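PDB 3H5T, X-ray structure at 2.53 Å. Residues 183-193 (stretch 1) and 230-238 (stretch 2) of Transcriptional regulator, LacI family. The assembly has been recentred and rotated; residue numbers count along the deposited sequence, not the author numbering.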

ATOM      1  N   ALA A 183      21.813  -4.691   3.460  1.00 35.44           N
ATOM      2  CA  ALA A 183      21.831  -5.558   4.630  1.00 36.13           C
ATOM      3  C   ALA A 183      22.198  -6.981   4.220  1.00 36.12           C
ATOM      4  O   ALA A 183      22.846  -7.705   4.978  1.00 37.78           O
ATOM      5  CB  ALA A 183      20.467  -5.543   5.326  1.00 35.55           C
ATOM      6  N   LEU A 184      21.785  -7.382   3.022  1.00 36.11           N
ATOM      7  CA  LEU A 184      22.090  -8.724   2.536  1.00 36.33           C
ATOM      8  C   LEU A 184      23.567  -8.830   2.199  1.00 36.35           C
ATOM      9  O   LEU A 184      24.203  -9.846   2.475  1.00 37.02           O
ATOM     10  CB  LEU A 184      21.261  -9.064   1.291  1.00 34.27           C
ATOM     11  CG  LEU A 184      19.778  -9.366   1.494  1.00 33.29           C
ATOM     12  CD1 LEU A 184      19.135  -9.693   0.161  1.00 31.54           C
ATOM     13  CD2 LEU A 184      19.627 -10.533   2.460  1.00 33.83           C
ATOM     14  N   ILE A 185      24.104  -7.775   1.598  1.00 36.47           N
ATOM     15  CA  ILE A 185      25.510  -7.742   1.220  1.00 37.34           C
ATOM     16  C   ILE A 185      26.394  -7.706   2.468  1.00 38.38           C
ATOM     17  O   ILE A 185      27.440  -8.352   2.513  1.00 38.34           O
ATOM     18  CB  ILE A 185      25.827  -6.501   0.356  1.00 36.93           C
ATOM     19  CG1 ILE A 185      25.023  -6.548  -0.947  1.00 36.07           C
ATOM     20  CG2 ILE A 185      27.320  -6.436   0.067  1.00 35.89           C
ATOM     21  CD1 ILE A 185      25.420  -7.659  -1.879  1.00 36.73           C
ATOM     22  N   ASP A 186      25.961  -6.954   3.477  1.00 38.40           N
ATOM     23  CA  ASP A 186      26.715  -6.829   4.713  1.00 38.91           C
ATOM     24  C   ASP A 186      26.827  -8.139   5.485  1.00 39.63           C
ATOM     25  O   ASP A 186      27.675  -8.270   6.369  1.00 39.39           O
ATOM     26  CB  ASP A 186      26.100  -5.745   5.600  1.00 38.81           C
ATOM     27  CG  ASP A 186      26.277  -4.357   5.021  1.00 40.02           C
ATOM     28  OD1 ASP A 186      27.166  -4.187   4.159  1.00 41.10           O
ATOM     29  OD2 ASP A 186      25.540  -3.434   5.431  1.00 41.07           O
ATOM     30  N   ALA A 187      25.969  -9.103   5.159  1.00 39.99           N
ATOM     31  CA  ALA A 187      26.016 -10.410   5.814  1.00 40.08           C
ATOM     32  C   ALA A 187      26.781 -11.384   4.916  1.00 40.16           C
ATOM     33  O   ALA A 187      26.750 -12.594   5.117  1.00 40.66           O
ATOM     34  CB  ALA A 187      24.604 -10.928   6.086  1.00 39.85           C
ATOM     35  N   GLY A 188      27.451 -10.831   3.909  1.00 40.85           N
ATOM     36  CA  GLY A 188      28.251 -11.635   3.003  1.00 40.42           C
ATOM     37  C   GLY A 188      27.548 -12.491   1.971  1.00 40.39           C
ATOM     38  O   GLY A 188      28.163 -13.401   1.414  1.00 41.87           O
ATOM     39  N   HIS A 189      26.276 -12.222   1.698  1.00 39.28           N
ATOM     40  CA  HIS A 189      25.552 -13.012   0.702  1.00 37.75           C
ATOM     41  C   HIS A 189      25.877 -12.520  -0.709  1.00 37.24           C
ATOM     42  O   HIS A 189      25.934 -11.316  -0.956  1.00 37.98           O
ATOM     43  CB  HIS A 189      24.044 -12.922   0.955  1.00 36.33           C
ATOM     44  CG  HIS A 189      23.586 -13.658   2.177  1.00 33.81           C
ATOM     45  ND1 HIS A 189      23.158 -14.969   2.139  1.00 33.17           N
ATOM     46  CD2 HIS A 189      23.481 -13.268   3.468  1.00 32.13           C
ATOM     47  CE1 HIS A 189      22.806 -15.352   3.352  1.00 31.06           C
ATOM     48  NE2 HIS A 189      22.993 -14.338   4.179  1.00 31.71           N
ATOM     49  N   ARG A 190      26.102 -13.452  -1.631  1.00 36.85           N
ATOM     50  CA  ARG A 190      26.415 -13.098  -3.015  1.00 37.80           C
ATOM     51  C   ARG A 190      25.541 -13.894  -3.985  1.00 37.35           C
ATOM     52  O   ARG A 190      25.344 -13.497  -5.129  1.00 37.25           O
ATOM     53  CB  ARG A 190      27.902 -13.349  -3.319  1.00 38.19           C
ATOM     54  CG  ARG A 190      28.880 -12.485  -2.518  1.00 38.81           C
ATOM     55  CD  ARG A 190      28.769 -11.004  -2.868  1.00 39.28           C
ATOM     56  NE  ARG A 190      29.688 -10.170  -2.091  1.00 40.23           N
ATOM     57  CZ  ARG A 190      29.621  -9.998  -0.771  1.00 41.47           C
ATOM     58  NH1 ARG A 190      28.673 -10.604  -0.066  1.00 41.90           N
ATOM     59  NH2 ARG A 190      30.505  -9.222  -0.153  1.00 39.86           N
ATOM     60  N   LYS A 191      25.034 -15.033  -3.530  1.00 37.40           N
ATOM     61  CA  LYS A 191      24.154 -15.841  -4.359  1.00 36.71           C
ATOM     62  C   LYS A 191      22.742 -15.440  -3.954  1.00 35.79           C
ATOM     63  O   LYS A 191      22.059 -16.143  -3.209  1.00 34.90           O
ATOM     64  CB  LYS A 191      24.397 -17.334  -4.115  1.00 39.06           C
ATOM     65  CG  LYS A 191      25.771 -17.806  -4.589  1.00 42.40           C
ATOM     66  CD  LYS A 191      25.770 -19.286  -4.941  1.00 44.32           C
ATOM     67  CE  LYS A 191      27.059 -19.675  -5.644  1.00 45.83           C
ATOM     68  NZ  LYS A 191      27.032 -21.086  -6.132  1.00 48.63           N
ATOM     69  N   ILE A 192      22.321 -14.286  -4.460  1.00 35.41           N
ATOM     70  CA  ILE A 192      21.019 -13.722  -4.141  1.00 33.00           C
ATOM     71  C   ILE A 192      19.999 -13.845  -5.267  1.00 31.92           C
ATOM     72  O   ILE A 192      20.329 -13.710  -6.439  1.00 32.11           O
ATOM     73  CB  ILE A 192      21.171 -12.231  -3.771  1.00 33.12           C
ATOM     74  CG1 ILE A 192      22.264 -12.078  -2.709  1.00 31.43           C
ATOM     75  CG2 ILE A 192      19.846 -11.676  -3.246  1.00 31.70           C
ATOM     76  CD1 ILE A 192      22.719 -10.655  -2.487  1.00 30.58           C
ATOM     77  N   GLY A 193      18.756 -14.116  -4.884  1.00 30.87           N
ATOM     78  CA  GLY A 193      17.670 -14.221  -5.837  1.00 29.22           C
ATOM     79  C   GLY A 193      16.706 -13.090  -5.520  1.00 28.32           C
ATOM     80  O   GLY A 193      16.709 -12.578  -4.401  1.00 27.35           O
ATOM     81  N   GLU A 230      21.333  -2.343  -8.008  1.00 38.63           N
ATOM     82  CA  GLU A 230      22.390  -1.333  -8.026  1.00 40.99           C
ATOM     83  C   GLU A 230      23.306  -1.507  -6.823  1.00 41.45           C
ATOM     84  O   GLU A 230      24.505  -1.243  -6.902  1.00 42.82           O
ATOM     85  CB  GLU A 230      21.791   0.083  -8.049  1.00 42.17           C
ATOM     86  CG  GLU A 230      20.956   0.357  -9.301  1.00 45.16           C
ATOM     87  CD  GLU A 230      20.395   1.768  -9.371  1.00 47.72           C
ATOM     88  OE1 GLU A 230      19.785   2.227  -8.379  1.00 49.92           O
ATOM     89  OE2 GLU A 230      20.551   2.418 -10.429  1.00 47.69           O
ATOM     90  N   VAL A 231      22.742  -1.966  -5.713  1.00 41.69           N
ATOM     91  CA  VAL A 231      23.531  -2.191  -4.510  1.00 40.94           C
ATOM     92  C   VAL A 231      24.342  -3.479  -4.650  1.00 40.90           C
ATOM     93  O   VAL A 231      25.424  -3.603  -4.082  1.00 43.16           O
ATOM     94  CB  VAL A 231      22.623  -2.270  -3.259  1.00 41.01           C
ATOM     95  CG1 VAL A 231      23.447  -2.663  -2.029  1.00 40.32           C
ATOM     96  CG2 VAL A 231      21.944  -0.922  -3.033  1.00 38.55           C
ATOM     97  N   PHE A 232      23.825  -4.438  -5.406  1.00 41.18           N
ATOM     98  CA  PHE A 232      24.538  -5.695  -5.605  1.00 41.60           C
ATOM     99  C   PHE A 232      25.709  -5.493  -6.558  1.00 42.79           C
ATOM    100  O   PHE A 232      26.776  -6.074  -6.375  1.00 41.79           O
ATOM    101  CB  PHE A 232      23.602  -6.770  -6.164  1.00 39.61           C
ATOM    102  CG  PHE A 232      22.500  -7.165  -5.226  1.00 38.33           C
ATOM    103  CD1 PHE A 232      22.593  -6.897  -3.865  1.00 36.38           C
ATOM    104  CD2 PHE A 232      21.386  -7.850  -5.696  1.00 37.61           C
ATOM    105  CE1 PHE A 232      21.596  -7.308  -2.989  1.00 35.78           C
ATOM    106  CE2 PHE A 232      20.381  -8.267  -4.824  1.00 36.35           C
ATOM    107  CZ  PHE A 232      20.489  -7.996  -3.470  1.00 35.69           C
ATOM    108  N   ILE A 233      25.493  -4.665  -7.576  1.00 44.64           N
ATOM    109  CA  ILE A 233      26.521  -4.363  -8.562  1.00 45.94           C
ATOM    110  C   ILE A 233      27.722  -3.713  -7.882  1.00 47.48           C
ATOM    111  O   ILE A 233      28.868  -4.071  -8.162  1.00 48.83           O
ATOM    112  CB  ILE A 233      25.972  -3.422  -9.664  1.00 45.94           C
ATOM    113  CG1 ILE A 233      25.088  -4.223 -10.625  1.00 45.27           C
ATOM    114  CG2 ILE A 233      27.108  -2.755 -10.419  1.00 44.67           C
ATOM    115  CD1 ILE A 233      24.441  -3.384 -11.716  1.00 45.78           C
ATOM    116  N   GLU A 234      27.453  -2.767  -6.987  1.00 48.09           N
ATOM    117  CA  GLU A 234      28.506  -2.072  -6.254  1.00 48.59           C
ATOM    118  C   GLU A 234      29.250  -3.045  -5.348  1.00 48.59           C
ATOM    119  O   GLU A 234      30.384  -2.790  -4.948  1.00 48.18           O
ATOM    120  CB  GLU A 234      27.905  -0.945  -5.412  1.00 50.87           C
ATOM    121  CG  GLU A 234      28.904  -0.214  -4.513  1.00 55.51           C
ATOM    122  CD  GLU A 234      29.957   0.565  -5.291  1.00 58.24           C
ATOM    123  OE1 GLU A 234      30.743  -0.058  -6.039  1.00 58.80           O
ATOM    124  OE2 GLU A 234      30.000   1.807  -5.150  1.00 59.17           O
ATOM    125  N   ALA A 235      28.604  -4.160  -5.021  1.00 49.24           N
ATOM    126  CA  ALA A 235      29.216  -5.169  -4.164  1.00 49.36           C
ATOM    127  C   ALA A 235      30.113  -6.078  -4.999  1.00 49.39           C
ATOM    128  O   ALA A 235      30.957  -6.797  -4.465  1.00 49.16           O
ATOM    129  CB  ALA A 235      28.137  -5.992  -3.461  1.00 49.29           C
ATOM    130  N   GLY A 236      29.924  -6.035  -6.315  1.00 49.09           N
ATOM    131  CA  GLY A 236      30.726  -6.857  -7.201  1.00 49.07           C
ATOM    132  C   GLY A 236      29.907  -7.869  -7.977  1.00 48.74           C
ATOM    133  O   GLY A 236      30.292  -8.271  -9.071  1.00 48.89           O
ATOM    134  N   ILE A 237      28.776  -8.280  -7.412  1.00 48.28           N
ATOM    135  CA  ILE A 237      27.903  -9.251  -8.062  1.00 48.81           C
ATOM    136  C   ILE A 237      27.559  -8.835  -9.500  1.00 50.36           C
ATOM    137  O   ILE A 237      27.247  -7.673  -9.765  1.00 51.11           O
ATOM    138  CB  ILE A 237      26.583  -9.420  -7.274  1.00 47.36           C
ATOM    139  CG1 ILE A 237      26.882  -9.860  -5.842  1.00 45.49           C
ATOM    140  CG2 ILE A 237      25.688 -10.443  -7.963  1.00 47.07           C
ATOM    141  CD1 ILE A 237      25.662  -9.906  -4.950  1.00 43.26           C
ATOM    142  N   ASP A 238      27.629  -9.789 -10.425  1.00 49.85           N
ATOM    143  CA  ASP A 238      27.301  -9.525 -11.818  1.00 49.03           C
ATOM    144  C   ASP A 238      25.804  -9.783 -11.980  1.00 48.44           C
ATOM    145  O   ASP A 238      25.322 -10.883 -11.698  1.00 48.68           O
ATOM    146  CB  ASP A 238      28.113 -10.445 -12.740  1.00 50.21           C
ATOM    147  CG  ASP A 238      27.599 -10.448 -14.171  1.00 51.50           C
ATOM    148  OD1 ASP A 238      27.515  -9.366 -14.792  1.00 52.56           O
ATOM    149  OD2 ASP A 238      27.278 -11.541 -14.680  1.00 52.11           O
TER

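Two helix ends and the segments that follow them meet here, and no hydrogen bond crosses between them: the contact is almost wholly apolar packing, burying 351 Å² in total. The backbones stay well apart, with CA atoms 7.0 Å from each other at Ile185 and Ala235 and 6.5 Å at Arg190 and Ile237, so side chains must fill the gap.

Ala183 points away. Leu184 reaches across, its CD1 lying 4.2 Å from CZ of Phe232 at the edge of the ring. Ile185 does the most in stretch 1. Its CD1 lies 3.5 Å from Phe232 CD1 and 3.8 Å from Ile237 CD1, while its CG1 sits 4.3 Å from Val231 CG1. Ile185 CD1 also comes within 3.6 Å of Ala235 CB, and Ile185 CG2 lies 3.7 Å from the same methyl, so both branches press on Ala235. The small methyl of Ala235 suits this place, since Ile185 comes so close to it.

The helix then gives way to a turn. Gly188 N bonds to Ile185 O at 2.8 Å, and the positive phi of Gly188 favours glycine. His189 leaves stretch 2 untouched with its side chain; both ring nitrogens are hydrogen-bonded elsewhere in the structure.

Arg190 is exposed, yet its aliphatic portion packs on stretch 2: CD lies 3.7 Å from Ile237 CG1. The guanidinium turns back to the backbone of its own stretch, where NH1 makes a weak hydrogen bond of 3.0 Å to His189 O. Lys191 points away and stays exposed, as suits its charge.

Ile192, buried at the start of a strand, completes the apolar cluster. Its CD1 stands over one face of Phe232, 3.8 Å from the ring centroid, a CH-pi contact, and lies 3.9 Å from Ile237 CD1. The helix of stretch 2 ends in a Schellman motif at Gly236, where a CB would be jammed against the carbonyl O of Ala235, and Ile237 follows, its CA-to-CB bond pointing toward stretch 1.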